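Local coordinates for protein dihydroorotase (Saccharomyces cerevisiae S288C, PDB 6L0A) that catalyses the reversible interconversion of N-carbamoyl-L-aspartate and dihydroorotate, a step of de novo pyrimidine biosynthesis, using two zinc ions per subunit, at residues C[10-15]-C[278-283]; C[212-217]-C[288-293]; C[284-289]-C[347-352]. One frame throughout, in Å; residues are numbered along the deposited sequence.

Contact 1: residues C[10-15]-C[278-283]; sequences TCDMHV and YSQSFA. With ZN (zinc ion), chain K.
Gln-280 meets Asp-12 and Val-15 with the two ends of one amide. Its NE2 donates to Asp-12 OD2 at 3.1 Å, nearly straight (163°), with the carboxylate oxygen close to the amide plane and using its anti lone pair. Its OE1 lies 3.3 Å from Val-15 CG1, against the apolar fork of the valine. With CG anti to the backbone N (chi1 175°), Asp-12 brings OD2 within bonding distance of the Gln-280 amide, the carboxylate and amide planes 40° apart. Ser-257 OG bonds to both OD2 and His-14 O. The other oxygen, OD1, accepts from His-14 N at 3.2 Å, an Asx turn that bridges the corner at Met-13. Beyond it His-14 NE2 binds zinc at 2.1 Å, in a site with His-16, Lys-98 and Asp-258; the two histidines form the HxH motif of the amidohydrolase superfamily. Were Asp-12 an alanine, Gln-280 NE2, Ser-257 OG and His-14 N would each lose this partner, and the turn before the zinc ligand is likely to be less well fixed. Strand 11-15 runs parallel to strand 37-40, whose Ala-38 and Ile-40 pack on Val-15; Phe-255 of strand 253-255 touches Asp-12, and Ile-30 of helix 20-32 touches Gln-280.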
loop_
_atom_site.group_PDB
_atom_site.type_symbol
_atom_site.label_atom_id
_atom_site.label_comp_id
_atom_site.label_asym_id
_atom_site.label_seq_id
_atom_site.Cartn_x
_atom_site.Cartn_y
_atom_site.Cartn_z
ATOM N N THR C 10 15.135 11.091 28.134
ATOM C CA THR C 10 14.270 10.891 26.980
ATOM C C THR C 10 13.348 9.694 27.197
ATOM O O THR C 10 13.726 8.706 27.833
ATOM C CB THR C 10 15.122 10.647 25.740
ATOM O OG1 THR C 10 16.115 9.668 26.056
ATOM C CG2 THR C 10 15.817 11.930 25.300
ATOM N N CYS C 11 12.144 9.762 26.618
ATOM C CA CYS C 11 11.221 8.638 26.711
ATOM C C CYS C 11 10.652 8.286 25.339
ATOM O O CYS C 11 10.319 9.160 24.533
ATOM C CB CYS C 11 10.067 8.911 27.671
ATOM S SG CYS C 11 9.239 10.474 27.490
ATOM N N ASP C 12 10.533 6.987 25.103
ATOM C CA ASP C 12 9.820 6.432 23.954
ATOM C C ASP C 12 8.649 5.653 24.539
ATOM O O ASP C 12 8.829 4.584 25.134
ATOM C CB ASP C 12 10.745 5.551 23.115
ATOM C CG ASP C 12 10.024 4.852 21.982
ATOM O OD1 ASP C 12 8.794 5.036 21.834
ATOM O OD2 ASP C 12 10.704 4.117 21.244
ATOM N N MET C 13 7.452 6.201 24.403
ATOM C CA MET C 13 6.310 5.621 25.093
ATOM C C MET C 13 5.574 4.574 24.255
ATOM O O MET C 13 4.375 4.339 24.475
ATOM C CB MET C 13 5.377 6.738 25.556
ATOM C CG MET C 13 6.022 7.614 26.671
ATOM S SD MET C 13 6.896 6.667 27.954
ATOM C CE MET C 13 6.981 7.913 29.259
ATOM N N HIS C 14 6.268 3.887 23.342
ATOM C CA HIS C 14 5.622 2.832 22.549
ATOM C C HIS C 14 6.708 1.956 21.909
ATOM O O HIS C 14 7.125 2.213 20.782
ATOM C CB HIS C 14 4.714 3.440 21.495
ATOM C CG HIS C 14 3.726 2.473 20.919
ATOM N ND1 HIS C 14 2.392 2.780 20.758
ATOM C CD2 HIS C 14 3.875 1.202 20.472
ATOM C CE1 HIS C 14 1.764 1.742 20.232
ATOM N NE2 HIS C 14 2.641 0.773 20.043
ATOM N N VAL C 15 7.128 0.907 22.625
ATOM C CA VAL C 15 8.289 0.099 22.241
ATOM C C VAL C 15 7.893 -1.369 22.160
ATOM O O VAL C 15 7.225 -1.885 23.062
ATOM C CB VAL C 15 9.458 0.277 23.236
ATOM C CG1 VAL C 15 10.561 -0.737 22.966
ATOM C CG2 VAL C 15 10.023 1.690 23.145
ATOM N N TYR C 278 11.118 -0.725 12.040
ATOM C CA TYR C 278 12.111 -0.806 13.111
ATOM C C TYR C 278 12.890 0.503 13.187
ATOM O O TYR C 278 13.737 0.783 12.331
ATOM C CB TYR C 278 13.072 -1.976 12.912
ATOM C CG TYR C 278 14.152 -1.943 13.968
ATOM C CD1 TYR C 278 13.876 -2.331 15.268
ATOM C CD2 TYR C 278 15.426 -1.461 13.679
ATOM C CE1 TYR C 278 14.857 -2.277 16.268
ATOM C CE2 TYR C 278 16.418 -1.396 14.675
ATOM C CZ TYR C 278 16.118 -1.799 15.963
ATOM O OH TYR C 278 17.094 -1.741 16.952
ATOM N N SER C 279 12.649 1.276 14.245
ATOM C CA SER C 279 13.280 2.575 14.397
ATOM C C SER C 279 14.122 2.701 15.663
ATOM O O SER C 279 14.692 3.773 15.894
ATOM C CB SER C 279 12.220 3.689 14.377
ATOM O OG SER C 279 11.253 3.481 15.394
ATOM N N GLN C 280 14.230 1.650 16.480
ATOM C CA GLN C 280 14.823 1.818 17.814
ATOM C C GLN C 280 16.272 2.281 17.738
ATOM O O GLN C 280 16.684 3.163 18.503
ATOM C CB GLN C 280 14.737 0.523 18.608
ATOM C CG GLN C 280 14.701 0.752 20.110
ATOM C CD GLN C 280 13.361 1.302 20.552
ATOM O OE1 GLN C 280 12.354 0.599 20.504
ATOM N NE2 GLN C 280 13.329 2.576 20.949
ATOM N N SER C 281 17.060 1.701 16.824
ATOM C CA SER C 281 18.508 1.935 16.801
ATOM C C SER C 281 18.884 3.395 16.569
ATOM O O SER C 281 20.005 3.797 16.913
ATOM C CB SER C 281 19.169 1.067 15.724
ATOM O OG SER C 281 19.253 -0.299 16.118
ATOM N N PHE C 282 17.998 4.202 15.989
ATOM C CA PHE C 282 18.316 5.601 15.733
ATOM C C PHE C 282 17.148 6.494 16.100
ATOM O O PHE C 282 16.959 7.551 15.498
ATOM C CB PHE C 282 18.733 5.809 14.271
ATOM C CG PHE C 282 19.906 4.965 13.876
ATOM C CD1 PHE C 282 21.199 5.414 14.096
ATOM C CD2 PHE C 282 19.724 3.708 13.329
ATOM C CE1 PHE C 282 22.287 4.632 13.755
ATOM C CE2 PHE C 282 20.806 2.918 12.993
ATOM C CZ PHE C 282 22.089 3.382 13.207
ATOM N N ALA C 283 16.376 6.081 17.112
ATOM C CA ALA C 283 15.096 6.709 17.417
ATOM C C ALA C 283 15.215 8.226 17.545
ATOM O O ALA C 283 14.552 8.975 16.825
ATOM C CB ALA C 283 14.524 6.089 18.697
HETATM ZN ZN ZN K . 2.934 -0.867 18.681
#

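Contact 2: residues C[212-217]-C[288-293]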
loop_
_atom_site.group_PDB
_atom_site.type_symbol
_atom_site.label_atom_id
_atom_site.label_comp_id
_atom_site.label_asym_id
_atom_site.label_seq_id
_atom_site.Cartn_x
_atom_site.Cartn_y
_atom_site.Cartn_z
ATOM N N HIS C 212 8.466 7.203 12.034
ATOM C CA HIS C 212 8.318 6.916 10.606
ATOM C C HIS C 212 7.105 7.614 9.996
ATOM O O HIS C 212 7.115 7.925 8.800
ATOM C CB HIS C 212 8.276 5.407 10.353
ATOM C CG HIS C 212 7.337 4.646 11.239
ATOM N ND1 HIS C 212 7.649 4.305 12.539
ATOM C CD2 HIS C 212 6.119 4.112 10.992
ATOM C CE1 HIS C 212 6.651 3.610 13.061
ATOM N NE2 HIS C 212 5.715 3.469 12.137
ATOM N N HIS C 213 6.071 7.902 10.785
ATOM C CA HIS C 213 4.946 8.634 10.215
ATOM C C HIS C 213 5.248 10.115 10.006
ATOM O O HIS C 213 4.444 10.797 9.370
ATOM C CB HIS C 213 3.707 8.461 11.093
ATOM C CG HIS C 213 3.124 7.078 11.036
ATOM N ND1 HIS C 213 3.146 6.203 12.105
ATOM C CD2 HIS C 213 2.501 6.420 10.024
ATOM C CE1 HIS C 213 2.567 5.065 11.751
ATOM N NE2 HIS C 213 2.161 5.174 10.496
ATOM N N LEU C 214 6.359 10.627 10.547
ATOM C CA LEU C 214 6.801 11.984 10.242
ATOM C C LEU C 214 7.535 12.060 8.912
ATOM O O LEU C 214 7.799 13.168 8.428
ATOM C CB LEU C 214 7.703 12.510 11.359
ATOM C CG LEU C 214 7.083 12.492 12.762
ATOM C CD1 LEU C 214 8.007 13.168 13.773
ATOM C CD2 LEU C 214 5.703 13.150 12.759
ATOM N N PHE C 215 7.857 10.912 8.318
ATOM C CA PHE C 215 8.544 10.810 7.035
ATOM C C PHE C 215 7.690 10.194 5.943
ATOM O O PHE C 215 7.709 10.665 4.801
ATOM C CB PHE C 215 9.804 9.943 7.170
ATOM C CG PHE C 215 10.913 10.575 7.965
ATOM C CD1 PHE C 215 11.036 10.329 9.331
ATOM C CD2 PHE C 215 11.858 11.381 7.343
ATOM C CE1 PHE C 215 12.075 10.879 10.061
ATOM C CE2 PHE C 215 12.894 11.943 8.073
ATOM C CZ PHE C 215 12.998 11.696 9.433
ATOM N N LEU C 216 6.975 9.120 6.262
ATOM C CA LEU C 216 6.401 8.248 5.247
ATOM C C LEU C 216 5.046 8.732 4.772
ATOM O O LEU C 216 4.284 9.371 5.504
ATOM C CB LEU C 216 6.231 6.819 5.775
ATOM C CG LEU C 216 7.458 5.994 6.148
ATOM C CD1 LEU C 216 7.010 4.655 6.725
ATOM C CD2 LEU C 216 8.371 5.783 4.951
ATOM N N THR C 217 4.731 8.360 3.537
ATOM C CA THR C 217 3.402 8.497 2.977
ATOM C C THR C 217 3.090 7.185 2.268
ATOM O O THR C 217 3.952 6.318 2.153
ATOM C CB THR C 217 3.352 9.690 2.024
ATOM O OG1 THR C 217 2.004 10.142 1.894
ATOM C CG2 THR C 217 3.889 9.294 0.696
ATOM N N ALA C 288 15.156 14.127 15.550
ATOM C CA ALA C 288 15.948 15.345 15.432
ATOM C C ALA C 288 16.013 15.810 13.985
ATOM O O ALA C 288 15.991 17.015 13.708
ATOM C CB ALA C 288 17.348 15.105 15.987
ATOM N N GLN C 289 16.062 14.866 13.045
ATOM C CA GLN C 289 16.040 15.230 11.633
ATOM C C GLN C 289 14.813 16.069 11.308
ATOM O O GLN C 289 14.906 17.095 10.619
ATOM C CB GLN C 289 16.078 13.967 10.770
ATOM C CG GLN C 289 16.503 14.211 9.325
ATOM C CD GLN C 289 17.876 14.841 9.241
ATOM O OE1 GLN C 289 18.822 14.384 9.892
ATOM N NE2 GLN C 289 17.997 15.896 8.438
ATOM N N VAL C 290 13.652 15.655 11.812
ATOM C CA VAL C 290 12.405 16.356 11.523
ATOM C C VAL C 290 12.398 17.734 12.166
ATOM O O VAL C 290 12.029 18.732 11.533
ATOM C CB VAL C 290 11.208 15.515 11.995
ATOM C CG1 VAL C 290 9.899 16.274 11.766
ATOM C CG2 VAL C 290 11.224 14.174 11.283
ATOM N N PHE C 291 12.792 17.812 13.438
ATOM C CA PHE C 291 12.736 19.093 14.131
ATOM C C PHE C 291 13.742 20.085 13.553
ATOM O O PHE C 291 13.464 21.286 13.503
ATOM C CB PHE C 291 12.968 18.883 15.626
ATOM C CG PHE C 291 11.736 18.422 16.373
ATOM C CD1 PHE C 291 11.227 17.144 16.183
ATOM C CD2 PHE C 291 11.094 19.267 17.265
ATOM C CE1 PHE C 291 10.102 16.715 16.877
ATOM C CE2 PHE C 291 9.964 18.850 17.959
ATOM C CZ PHE C 291 9.469 17.564 17.761
ATOM N N GLU C 292 14.884 19.600 13.078
ATOM C CA GLU C 292 15.834 20.477 12.398
ATOM C C GLU C 292 15.245 21.011 11.100
ATOM O O GLU C 292 15.246 22.224 10.851
ATOM C CB GLU C 292 17.134 19.727 12.124
ATOM C CG GLU C 292 18.055 20.470 11.167
ATOM C CD GLU C 292 19.511 20.223 11.454
ATOM O OE1 GLU C 292 19.943 19.054 11.362
ATOM O OE2 GLU C 292 20.225 21.198 11.778
ATOM N N GLU C 293 14.722 20.113 10.260
ATOM C CA GLU C 293 14.136 20.537 8.996
ATOM C C GLU C 293 12.960 21.483 9.213
ATOM O O GLU C 293 12.700 22.355 8.372
ATOM C CB GLU C 293 13.726 19.303 8.182
ATOM C CG GLU C 293 14.922 18.428 7.763
ATOM C CD GLU C 293 14.521 17.139 7.060
ATOM O OE1 GLU C 293 13.306 16.881 6.936
ATOM O OE2 GLU C 293 15.426 16.371 6.645
#
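Phe-215 holds CG anti to its carbonyl carbon (chi1 -70°), which swings the far end of the ring up to the helix, where Val-290 presents its CG2 methyl. On the valine, chi1 of 177° sends CG1 back beside the carbonyl carbon and places CG2 beside the backbone N, which puts CG2 between the Phe-215 ring and Leu-214. CG2 touches the ring at CZ, 3.6 Å away, and at CE1 equally closely; it approaches obliquely. It also rests 3.9 Å from Leu-214 CB, while Leu-214 CD1 sits at the mouth of the valine fork, 4.2 Å from both Val-290 CG1 and CG2. One residue earlier on the helix, Gln-289 CB lies at the ring edge, 4.1 Å from Phe-215 CZ. The contact is thus apolar and modest, burying 199 Å² in all.

The protein has the TIM-barrel fold of the metal-dependent hydrolases. Here the loop after strand 205-209 is laid against helix 283-293, which follows strand 253-255, the next strand across the parallel sheet. His-212 O accepts from both Phe-215 N (3.1 Å) and Leu-216 N (2.8 Å), a compact turn from which both Leu-214 and Phe-215 reach the helix. Val-243 and Ala-246 of helix 236-246 pack on Leu-214. The amide of Gln-289 turns away from the ring: OE1 accepts from Ser-356 N of strand 354-362, and NE2 donates to Glu-293 OE2 one helical turn on, at 164°, meeting that oxygen from above the carboxylate plane.

Contact 3: residues C[284-289]-C[347-352]; sequences IPYIAQ and IPFKAG
Tyr-286 carries nearly all of the meeting between the helix and 347-352, and it does so with both its hydroxyl and its ring. CG stands anti to the carbonyl carbon, and the ring is aimed at the turn. OH donates to Phe-349 O at 2.6 Å; the C=O...O angle of 129° and a tilt of 23° from the carbonyl plane show an approach well off the carbonyl axis. That acceptor belongs to the middle peptide of a type II beta turn, Pro-348 to Ala-351, whose own closing bond, from Ala-351 N to Pro-348 O, is weak. The bond from the tyrosine thus falls on a carbonyl that the turn's own closing bond does not use.

The ring of Tyr-286 is also the face of a T-shaped (edge-to-face) pair. Phe-349 brings an edge over it, CD2 standing 3.6 Å above the plane and displaced toward the rim; the centroids are 5.1 Å apart and the planes inclined at 65°. Phe-349 in turn has Lys-350 CG over the centre of one face. Lys-350 CB approaches Tyr-286 CE1 to 4.2 Å, whereas NZ turns to a salt bridge with Asp-353.

Around this pair the helix is lined residue by residue: Ile-284 packs on Val-304 of helix 300-312, Pro-285 and Tyr-286 on Leu-355 of strand 354-362, Ile-287 again on helix 300-312, and Ala-288 on Trp-357 of strand 354-362.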
loop_
_atom_site.group_PDB
_atom_site.type_symbol
_atom_site.label_atom_id
_atom_site.label_comp_id
_atom_site.label_asym_id
_atom_site.label_seq_id
_atom_site.Cartn_x
_atom_site.Cartn_y
_atom_site.Cartn_z
ATOM N N ILE C 284 16.056 8.706 18.455
ATOM C CA ILE C 284 16.100 10.148 18.674
ATOM C C ILE C 284 16.720 10.871 17.476
ATOM O O ILE C 284 16.187 11.912 17.064
ATOM C CB ILE C 284 16.833 10.489 19.983
ATOM C CG1 ILE C 284 16.100 9.844 21.164
ATOM C CG2 ILE C 284 16.872 11.999 20.170
ATOM C CD1 ILE C 284 14.696 10.395 21.374
ATOM N N PRO C 285 17.824 10.385 16.890
ATOM C CA PRO C 285 18.312 11.009 15.639
ATOM C C PRO C 285 17.263 11.145 14.535
ATOM O O PRO C 285 17.276 12.165 13.832
ATOM C CB PRO C 285 19.461 10.086 15.221
ATOM C CG PRO C 285 19.976 9.527 16.509
ATOM C CD PRO C 285 18.758 9.349 17.378
ATOM N N TYR C 286 16.355 10.169 14.358
ATOM C CA TYR C 286 15.282 10.332 13.372
ATOM C C TYR C 286 14.436 11.555 13.690
ATOM O O TYR C 286 14.123 12.367 12.809
ATOM C CB TYR C 286 14.361 9.100 13.332
ATOM C CG TYR C 286 14.936 7.805 12.816
ATOM C CD1 TYR C 286 15.543 7.729 11.564
ATOM C CD2 TYR C 286 14.832 6.644 13.566
ATOM C CE1 TYR C 286 16.052 6.534 11.098
ATOM C CE2 TYR C 286 15.329 5.441 13.111
ATOM C CZ TYR C 286 15.944 5.394 11.870
ATOM O OH TYR C 286 16.438 4.204 11.431
ATOM N N ILE C 287 14.009 11.675 14.947
ATOM C CA ILE C 287 13.140 12.778 15.331
ATOM C C ILE C 287 13.874 14.109 15.189
ATOM O O ILE C 287 13.295 15.118 14.768
ATOM C CB ILE C 287 12.627 12.557 16.764
ATOM C CG1 ILE C 287 11.845 11.238 16.843
ATOM C CG2 ILE C 287 11.767 13.719 17.191
ATOM C CD1 ILE C 287 10.591 11.236 15.982
ATOM N N ALA C 288 15.156 14.127 15.550
ATOM C CA ALA C 288 15.948 15.345 15.432
ATOM C C ALA C 288 16.013 15.810 13.985
ATOM O O ALA C 288 15.991 17.015 13.708
ATOM C CB ALA C 288 17.348 15.105 15.987
ATOM N N GLN C 289 16.062 14.866 13.045
ATOM C CA GLN C 289 16.040 15.230 11.633
ATOM C C GLN C 289 14.813 16.069 11.308
ATOM O O GLN C 289 14.906 17.095 10.619
ATOM C CB GLN C 289 16.078 13.967 10.770
ATOM C CG GLN C 289 16.503 14.211 9.325
ATOM C CD GLN C 289 17.876 14.841 9.241
ATOM O OE1 GLN C 289 18.822 14.384 9.892
ATOM N NE2 GLN C 289 17.997 15.896 8.438
ATOM N N ILE C 347 15.933 -4.865 8.768
ATOM C CA ILE C 347 16.124 -3.687 7.929
ATOM C C ILE C 347 15.657 -2.472 8.728
ATOM O O ILE C 347 14.452 -2.362 9.014
ATOM C CB ILE C 347 15.366 -3.809 6.601
ATOM C CG1 ILE C 347 15.563 -5.207 6.002
ATOM C CG2 ILE C 347 15.834 -2.740 5.645
ATOM C CD1 ILE C 347 17.014 -5.487 5.579
ATOM N N PRO C 348 16.550 -1.560 9.104
ATOM C CA PRO C 348 16.130 -0.378 9.860
ATOM C C PRO C 348 15.436 0.646 8.976
ATOM O O PRO C 348 15.611 0.690 7.752
ATOM C CB PRO C 348 17.453 0.175 10.399
ATOM C CG PRO C 348 18.452 -0.197 9.300
ATOM C CD PRO C 348 18.003 -1.550 8.821
ATOM N N PHE C 349 14.635 1.483 9.632
ATOM C CA PHE C 349 13.996 2.604 8.964
ATOM C C PHE C 349 15.037 3.490 8.286
ATOM O O PHE C 349 16.070 3.822 8.881
ATOM C CB PHE C 349 13.194 3.409 9.987
ATOM C CG PHE C 349 12.459 4.570 9.415
ATOM C CD1 PHE C 349 11.584 4.399 8.356
ATOM C CD2 PHE C 349 12.637 5.839 9.946
ATOM C CE1 PHE C 349 10.910 5.470 7.835
ATOM C CE2 PHE C 349 11.958 6.914 9.438
ATOM C CZ PHE C 349 11.094 6.734 8.376
ATOM N N LYS C 350 14.767 3.860 7.034
ATOM C CA LYS C 350 15.598 4.798 6.272
ATOM C C LYS C 350 17.013 4.267 6.074
ATOM O O LYS C 350 17.974 5.041 6.017
ATOM C CB LYS C 350 15.638 6.180 6.930
ATOM C CG LYS C 350 14.411 7.034 6.642
ATOM C CD LYS C 350 14.410 8.313 7.451
ATOM C CE LYS C 350 15.649 9.158 7.174
ATOM N NZ LYS C 350 15.584 9.833 5.844
ATOM N N ALA C 351 17.132 2.947 5.957
ATOM C CA ALA C 351 18.419 2.295 5.766
ATOM C C ALA C 351 19.205 2.948 4.634
ATOM O O ALA C 351 18.669 3.200 3.550
ATOM C CB ALA C 351 18.205 0.810 5.476
ATOM N N GLY C 352 20.475 3.261 4.916
ATOM C CA GLY C 352 21.351 3.882 3.948
ATOM C C GLY C 352 21.313 5.392 3.913
ATOM O O GLY C 352 22.172 5.997 3.256
#

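How the contacts relate
Helix 283-293 organises the group: contact 1 ends at its first turn, contact 3 uses its early part and contact 2 its last, the latter two sharing Ala-288 and Gln-289. Contact 1 closes before contact 3 opens; the segments of contacts 1 and 2 alternate. Contacts 2 and 3, centres about 9 Å apart, touch where Phe-215 CD1 lies 3.5 Å from Phe-349 CE2. Contacts 1 and 3 (centres about 10 Å apart) share a probable hydrogen bond, Phe-349 N to Tyr-278 O (2.9 Å); contacts 1 and 2 do not touch. Together they tie zinc-binding strand 11-15, through Gln-280 just ahead of the helix and the helix itself, to the loop after strand 205-209 and the loop into antiparallel strand 354-362.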